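Local coordinates for protein kappa-carrageenase (Pseudoalteromonas carrageenovora, PDB 1DYP) that hydrolyses internal beta-1,4 linkages between D-galactose 4-sulfate and 3,6-anhydro-D-galactose in kappa-carrageenan, through its family 16 glycoside hydrolase catalytic domain, at residues P5-R19 / K90-A102. The protein carries 1 engineered substitution. Residues are numbered along the deposited sequence; the frame is centred on the assembly and turned at random.
Sequences PIAKPGETWILQAKR and KSRATGNYGYYEA
P5 sets CD and CG against Y99 and E101: CD packs 3.6 Å from Y99 CE2, while CG approaches OE1 of E101, whose other oxygen, OE2, bonds to Y264. I6 lies over one face of the Y99 ring, CG1 4.2 Å from the centroid and 21° off its normal, a CH-pi contact. With CG1 tucked over the backbone, flanked by N and C (chi1 65°), I6 CD1 reaches Y99 CD1, 3.3 Å away, and CG2 lies by CE1 and CZ. W13 adds CZ3 against Y99 CB, 3.7 Å away; its indole is fixed by NE1 donating in the ring plane to E11 OE1. The N-terminal loop and strand 13-15, which pairs antiparallel with strand 258-270 of the GH16 beta-sandwich, thus lie against strand 98-105 through Y99. Farther on, K18 CB packs on A93 CB, and water 1 links K18 O to A93 N. R19 CG and CD pass S91, then the chain bends at chi3 (-70°) and lays one guanidinium face over T94 O and G95. NH1 gives a weak bond to Y100 OH (2.9 Å), which itself donates to N96 O; NH2 donates to water 2, shared by N96 N and Y97 O. An alanine in place of R19 is likely to deprive Y100 OH of its weak NH1 donor, leave water 2 less firmly held and open a gap over G95. The contact is thus mainly apolar around Y99, whereas at residues 94-100 the charge of buried R19 is probably eased by the Y100 hydroxyl, the T94 carbonyl over its face and water 2, with no carboxylate from segment 90-102 meeting it.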
loop_
_atom_site.group_PDB
_atom_site.type_symbol
_atom_site.label_atom_id
_atom_site.label_comp_id
_atom_site.label_asym_id
_atom_site.label_seq_id
_atom_site.Cartn_x
_atom_site.Cartn_y
_atom_site.Cartn_z
ATOM N N PRO A 5 -13.765 9.616 -11.815
ATOM C CA PRO A 5 -14.562 10.674 -11.189
ATOM C C PRO A 5 -13.995 12.087 -11.303
ATOM O O PRO A 5 -14.730 13.065 -11.177
ATOM C CB PRO A 5 -14.665 10.209 -9.738
ATOM C CG PRO A 5 -13.369 9.488 -9.533
ATOM C CD PRO A 5 -13.260 8.675 -10.799
ATOM N N ILE A 6 -12.692 12.196 -11.538
ATOM C CA ILE A 6 -12.062 13.506 -11.653
ATOM C C ILE A 6 -12.046 14.002 -13.092
ATOM O O ILE A 6 -11.503 15.065 -13.383
ATOM C CB ILE A 6 -10.611 13.486 -11.137
ATOM C CG1 ILE A 6 -9.752 12.580 -12.022
ATOM C CG2 ILE A 6 -10.583 13.005 -9.695
ATOM C CD1 ILE A 6 -8.268 12.740 -11.792
ATOM N N ALA A 7 -12.638 13.227 -13.994
ATOM C CA ALA A 7 -12.682 13.611 -15.398
ATOM C C ALA A 7 -13.441 14.925 -15.540
ATOM O O ALA A 7 -14.547 15.073 -15.019
ATOM C CB ALA A 7 -13.358 12.521 -16.219
ATOM N N LYS A 8 -12.833 15.881 -16.234
ATOM C CA LYS A 8 -13.446 17.185 -16.457
ATOM C C LYS A 8 -14.196 17.144 -17.787
ATOM O O LYS A 8 -13.912 16.303 -18.640
ATOM C CB LYS A 8 -12.369 18.272 -16.510
ATOM C CG LYS A 8 -11.464 18.323 -15.285
ATOM C CD LYS A 8 -10.293 19.271 -15.507
ATOM C CE LYS A 8 -9.312 19.219 -14.347
ATOM N NZ LYS A 8 -8.115 20.071 -14.593
ATOM N N PRO A 9 -15.168 18.051 -17.979
ATOM C CA PRO A 9 -15.931 18.073 -19.231
ATOM C C PRO A 9 -15.031 18.195 -20.459
ATOM O O PRO A 9 -14.194 19.092 -20.536
ATOM C CB PRO A 9 -16.835 19.291 -19.056
ATOM C CG PRO A 9 -17.085 19.303 -17.577
ATOM C CD PRO A 9 -15.704 19.031 -17.018
ATOM N N GLY A 10 -15.200 17.281 -21.410
ATOM C CA GLY A 10 -14.400 17.323 -22.621
ATOM C C GLY A 10 -13.159 16.450 -22.610
ATOM O O GLY A 10 -12.435 16.393 -23.605
ATOM N N GLU A 11 -12.908 15.763 -21.497
ATOM C CA GLU A 11 -11.733 14.902 -21.387
ATOM C C GLU A 11 -12.037 13.441 -21.695
ATOM O O GLU A 11 -13.185 12.999 -21.615
ATOM C CB GLU A 11 -11.140 14.975 -19.978
ATOM C CG GLU A 11 -10.896 16.372 -19.447
ATOM C CD GLU A 11 -10.168 16.351 -18.116
ATOM O OE1 GLU A 11 -10.438 15.440 -17.303
ATOM O OE2 GLU A 11 -9.335 17.252 -17.878
ATOM N N THR A 12 -10.990 12.697 -22.036
ATOM C CA THR A 12 -11.102 11.277 -22.338
ATOM C C THR A 12 -9.982 10.519 -21.626
ATOM O O THR A 12 -8.804 10.850 -21.776
ATOM C CB THR A 12 -10.983 11.004 -23.854
ATOM O OG1 THR A 12 -12.078 11.621 -24.543
ATOM C CG2 THR A 12 -11.002 9.504 -24.126
ATOM N N TRP A 13 -10.357 9.511 -20.845
ATOM C CA TRP A 13 -9.389 8.696 -20.114
ATOM C C TRP A 13 -9.501 7.244 -20.564
ATOM O O TRP A 13 -10.583 6.787 -20.933
ATOM C CB TRP A 13 -9.646 8.778 -18.609
ATOM C CG TRP A 13 -9.419 10.135 -18.015
ATOM C CD1 TRP A 13 -10.143 11.270 -18.249
ATOM C CD2 TRP A 13 -8.401 10.495 -17.074
ATOM N NE1 TRP A 13 -9.638 12.314 -17.510
ATOM C CE2 TRP A 13 -8.569 11.866 -16.781
ATOM C CE3 TRP A 13 -7.363 9.790 -16.450
ATOM C CZ2 TRP A 13 -7.735 12.549 -15.887
ATOM C CZ3 TRP A 13 -6.533 10.468 -15.561
ATOM C CH2 TRP A 13 -6.726 11.835 -15.289
ATOM N N ILE A 14 -8.387 6.520 -20.533
ATOM C CA ILE A 14 -8.388 5.123 -20.945
ATOM C C ILE A 14 -8.042 4.194 -19.789
ATOM O O ILE A 14 -6.999 4.336 -19.148
ATOM C CB ILE A 14 -7.389 4.873 -22.093
ATOM C CG1 ILE A 14 -7.744 5.758 -23.290
ATOM C CG2 ILE A 14 -7.419 3.403 -22.499
ATOM C CD1 ILE A 14 -6.861 5.532 -24.503
ATOM N N LEU A 15 -8.929 3.240 -19.534
ATOM C CA LEU A 15 -8.733 2.276 -18.461
ATOM C C LEU A 15 -7.542 1.385 -18.783
ATOM O O LEU A 15 -7.395 0.909 -19.914
ATOM C CB LEU A 15 -9.981 1.410 -18.296
ATOM C CG LEU A 15 -10.025 0.519 -17.054
ATOM C CD1 LEU A 15 -10.278 1.385 -15.831
ATOM C CD2 LEU A 15 -11.127 -0.522 -17.202
ATOM N N GLN A 16 -6.689 1.168 -17.790
ATOM C CA GLN A 16 -5.522 0.316 -17.959
ATOM C C GLN A 16 -5.933 -1.062 -17.449
ATOM O O GLN A 16 -5.915 -1.327 -16.249
ATOM C CB GLN A 16 -4.347 0.873 -17.157
ATOM C CG GLN A 16 -4.026 2.326 -17.490
ATOM C CD GLN A 16 -3.606 2.520 -18.938
ATOM O OE1 GLN A 16 -2.528 2.093 -19.343
ATOM N NE2 GLN A 16 -4.460 3.165 -19.725
ATOM N N ALA A 17 -6.320 -1.927 -18.379
ATOM C CA ALA A 17 -6.783 -3.271 -18.053
ATOM C C ALA A 17 -5.893 -4.054 -17.096
ATOM O O ALA A 17 -6.387 -4.717 -16.185
ATOM C CB ALA A 17 -6.979 -4.069 -19.341
ATOM N N LYS A 18 -4.583 -3.974 -17.298
ATOM C CA LYS A 18 -3.636 -4.713 -16.474
ATOM C C LYS A 18 -3.516 -4.250 -15.027
ATOM O O LYS A 18 -2.906 -4.930 -14.207
ATOM C CB LYS A 18 -2.258 -4.704 -17.134
ATOM C CG LYS A 18 -2.239 -5.376 -18.493
ATOM C CD LYS A 18 -0.822 -5.483 -19.032
ATOM C CE LYS A 18 -0.809 -6.137 -20.412
ATOM N NZ LYS A 18 0.578 -6.306 -20.935
ATOM N N ARG A 19 -4.083 -3.093 -14.714
ATOM C CA ARG A 19 -4.034 -2.600 -13.343
ATOM C C ARG A 19 -5.433 -2.233 -12.869
ATOM O O ARG A 19 -5.617 -1.361 -12.018
ATOM C CB ARG A 19 -3.081 -1.406 -13.240
ATOM C CG ARG A 19 -1.608 -1.811 -13.291
ATOM C CD ARG A 19 -0.689 -0.600 -13.196
ATOM N NE ARG A 19 -0.756 0.210 -14.406
ATOM C CZ ARG A 19 -0.426 1.496 -14.473
ATOM N NH1 ARG A 19 -0.000 2.137 -13.393
ATOM N NH2 ARG A 19 -0.539 2.142 -15.623
ATOM N N LYS A 90 -0.528 -7.831 -5.964
ATOM C CA LYS A 90 0.412 -6.893 -6.577
ATOM C C LYS A 90 0.348 -7.046 -8.092
ATOM O O LYS A 90 0.576 -8.134 -8.618
ATOM C CB LYS A 90 1.824 -7.202 -6.076
ATOM C CG LYS A 90 2.934 -6.332 -6.649
ATOM C CD LYS A 90 4.285 -6.896 -6.215
ATOM C CE LYS A 90 5.464 -6.103 -6.754
ATOM N NZ LYS A 90 6.751 -6.733 -6.313
ATOM N N SER A 91 0.044 -5.963 -8.800
ATOM C CA SER A 91 -0.055 -6.050 -10.252
ATOM C C SER A 91 1.289 -6.396 -10.862
ATOM O O SER A 91 2.328 -5.894 -10.430
ATOM C CB SER A 91 -0.574 -4.736 -10.855
ATOM O OG SER A 91 0.405 -3.708 -10.822
ATOM N N ARG A 92 1.272 -7.270 -11.859
ATOM C CA ARG A 92 2.511 -7.640 -12.516
ATOM C C ARG A 92 2.938 -6.477 -13.405
ATOM O O ARG A 92 4.131 -6.222 -13.581
ATOM C CB ARG A 92 2.318 -8.922 -13.326
ATOM C CG ARG A 92 1.999 -10.127 -12.445
ATOM C CD ARG A 92 1.848 -11.403 -13.253
ATOM N NE ARG A 92 1.301 -12.497 -12.450
ATOM C CZ ARG A 92 1.962 -13.131 -11.487
ATOM N NH1 ARG A 92 3.210 -12.791 -11.195
ATOM N NH2 ARG A 92 1.372 -14.108 -10.811
ATOM N N ALA A 93 1.956 -5.761 -13.943
ATOM C CA ALA A 93 2.226 -4.606 -14.792
ATOM C C ALA A 93 2.622 -3.415 -13.925
ATOM O O ALA A 93 2.251 -3.333 -12.752
ATOM C CB ALA A 93 0.994 -4.263 -15.614
ATOM N N THR A 94 3.374 -2.489 -14.510
ATOM C CA THR A 94 3.818 -1.306 -13.789
ATOM C C THR A 94 3.399 -0.040 -14.515
ATOM O O THR A 94 2.974 -0.079 -15.670
ATOM C CB THR A 94 5.355 -1.264 -13.642
ATOM O OG1 THR A 94 5.952 -1.099 -14.934
ATOM C CG2 THR A 94 5.871 -2.544 -13.002
ATOM N N GLY A 95 3.523 1.085 -13.822
ATOM C CA GLY A 95 3.182 2.364 -14.410
ATOM C C GLY A 95 3.467 3.474 -13.421
ATOM O O GLY A 95 4.033 3.232 -12.351
ATOM N N ASN A 96 3.100 4.697 -13.782
ATOM C CA ASN A 96 3.300 5.826 -12.889
ATOM C C ASN A 96 2.162 6.831 -12.967
ATOM O O ASN A 96 1.315 6.879 -12.079
ATOM C CB ASN A 96 4.652 6.524 -13.142
ATOM C CG ASN A 96 4.995 6.666 -14.618
ATOM O OD1 ASN A 96 4.118 6.789 -15.471
ATOM N ND2 ASN A 96 6.291 6.667 -14.917
ATOM N N TYR A 97 2.121 7.619 -14.034
ATOM C CA TYR A 97 1.081 8.627 -14.177
ATOM C C TYR A 97 -0.286 8.037 -14.489
ATOM O O TYR A 97 -0.404 7.049 -15.217
ATOM C CB TYR A 97 1.482 9.631 -15.259
ATOM C CG TYR A 97 2.933 10.023 -15.153
ATOM C CD1 TYR A 97 3.479 10.414 -13.932
ATOM C CD2 TYR A 97 3.780 9.936 -16.256
ATOM C CE1 TYR A 97 4.835 10.698 -13.804
ATOM C CE2 TYR A 97 5.140 10.219 -16.141
ATOM C CZ TYR A 97 5.659 10.596 -14.912
ATOM O OH TYR A 97 7.007 10.837 -14.777
ATOM N N GLY A 98 -1.316 8.651 -13.920
ATOM C CA GLY A 98 -2.673 8.196 -14.144
ATOM C C GLY A 98 -3.524 8.366 -12.906
ATOM O O GLY A 98 -3.033 8.783 -11.854
ATOM N N TYR A 99 -4.810 8.063 -13.032
ATOM C CA TYR A 99 -5.708 8.163 -11.896
ATOM C C TYR A 99 -5.986 6.748 -11.415
ATOM O O TYR A 99 -6.324 5.868 -12.211
ATOM C CB TYR A 99 -7.019 8.838 -12.283
ATOM C CG TYR A 99 -7.927 9.009 -11.094
ATOM C CD1 TYR A 99 -7.642 9.953 -10.109
ATOM C CD2 TYR A 99 -9.036 8.186 -10.917
ATOM C CE1 TYR A 99 -8.438 10.074 -8.977
ATOM C CE2 TYR A 99 -9.836 8.296 -9.788
ATOM C CZ TYR A 99 -9.530 9.242 -8.823
ATOM O OH TYR A 99 -10.314 9.353 -7.703
ATOM N N TYR A 100 -5.830 6.538 -10.112
ATOM C CA TYR A 100 -6.035 5.230 -9.505
ATOM C C TYR A 100 -7.134 5.307 -8.464
ATOM O O TYR A 100 -7.225 6.280 -7.723
ATOM C CB TYR A 100 -4.760 4.756 -8.810
ATOM C CG TYR A 100 -3.527 4.726 -9.674
ATOM C CD1 TYR A 100 -2.857 5.902 -10.017
ATOM C CD2 TYR A 100 -2.995 3.514 -10.109
ATOM C CE1 TYR A 100 -1.683 5.866 -10.767
ATOM C CE2 TYR A 100 -1.828 3.467 -10.855
ATOM C CZ TYR A 100 -1.176 4.643 -11.177
ATOM O OH TYR A 100 -0.002 4.591 -11.887
ATOM N N GLU A 101 -7.949 4.263 -8.386
ATOM C CA GLU A 101 -9.030 4.249 -7.418
ATOM C C GLU A 101 -9.389 2.840 -6.988
ATOM O O GLU A 101 -9.434 1.922 -7.800
ATOM C CB GLU A 101 -10.260 4.934 -8.014
ATOM C CG GLU A 101 -11.488 4.923 -7.129
ATOM C CD GLU A 101 -12.648 5.662 -7.765
ATOM O OE1 GLU A 101 -12.522 6.888 -7.982
ATOM O OE2 GLU A 101 -13.681 5.018 -8.051
ATOM N N ALA A 102 -9.628 2.669 -5.695
ATOM C CA ALA A 102 -10.029 1.375 -5.167
ATOM C C ALA A 102 -11.170 1.620 -4.191
ATOM O O ALA A 102 -11.160 2.602 -3.447
ATOM C CB ALA A 102 -8.861 0.692 -4.461
HETATM O O HOH W 1 -0.887 -6.712 -14.089
HETATM O O HOH W 2 0.866 4.669 -15.679
#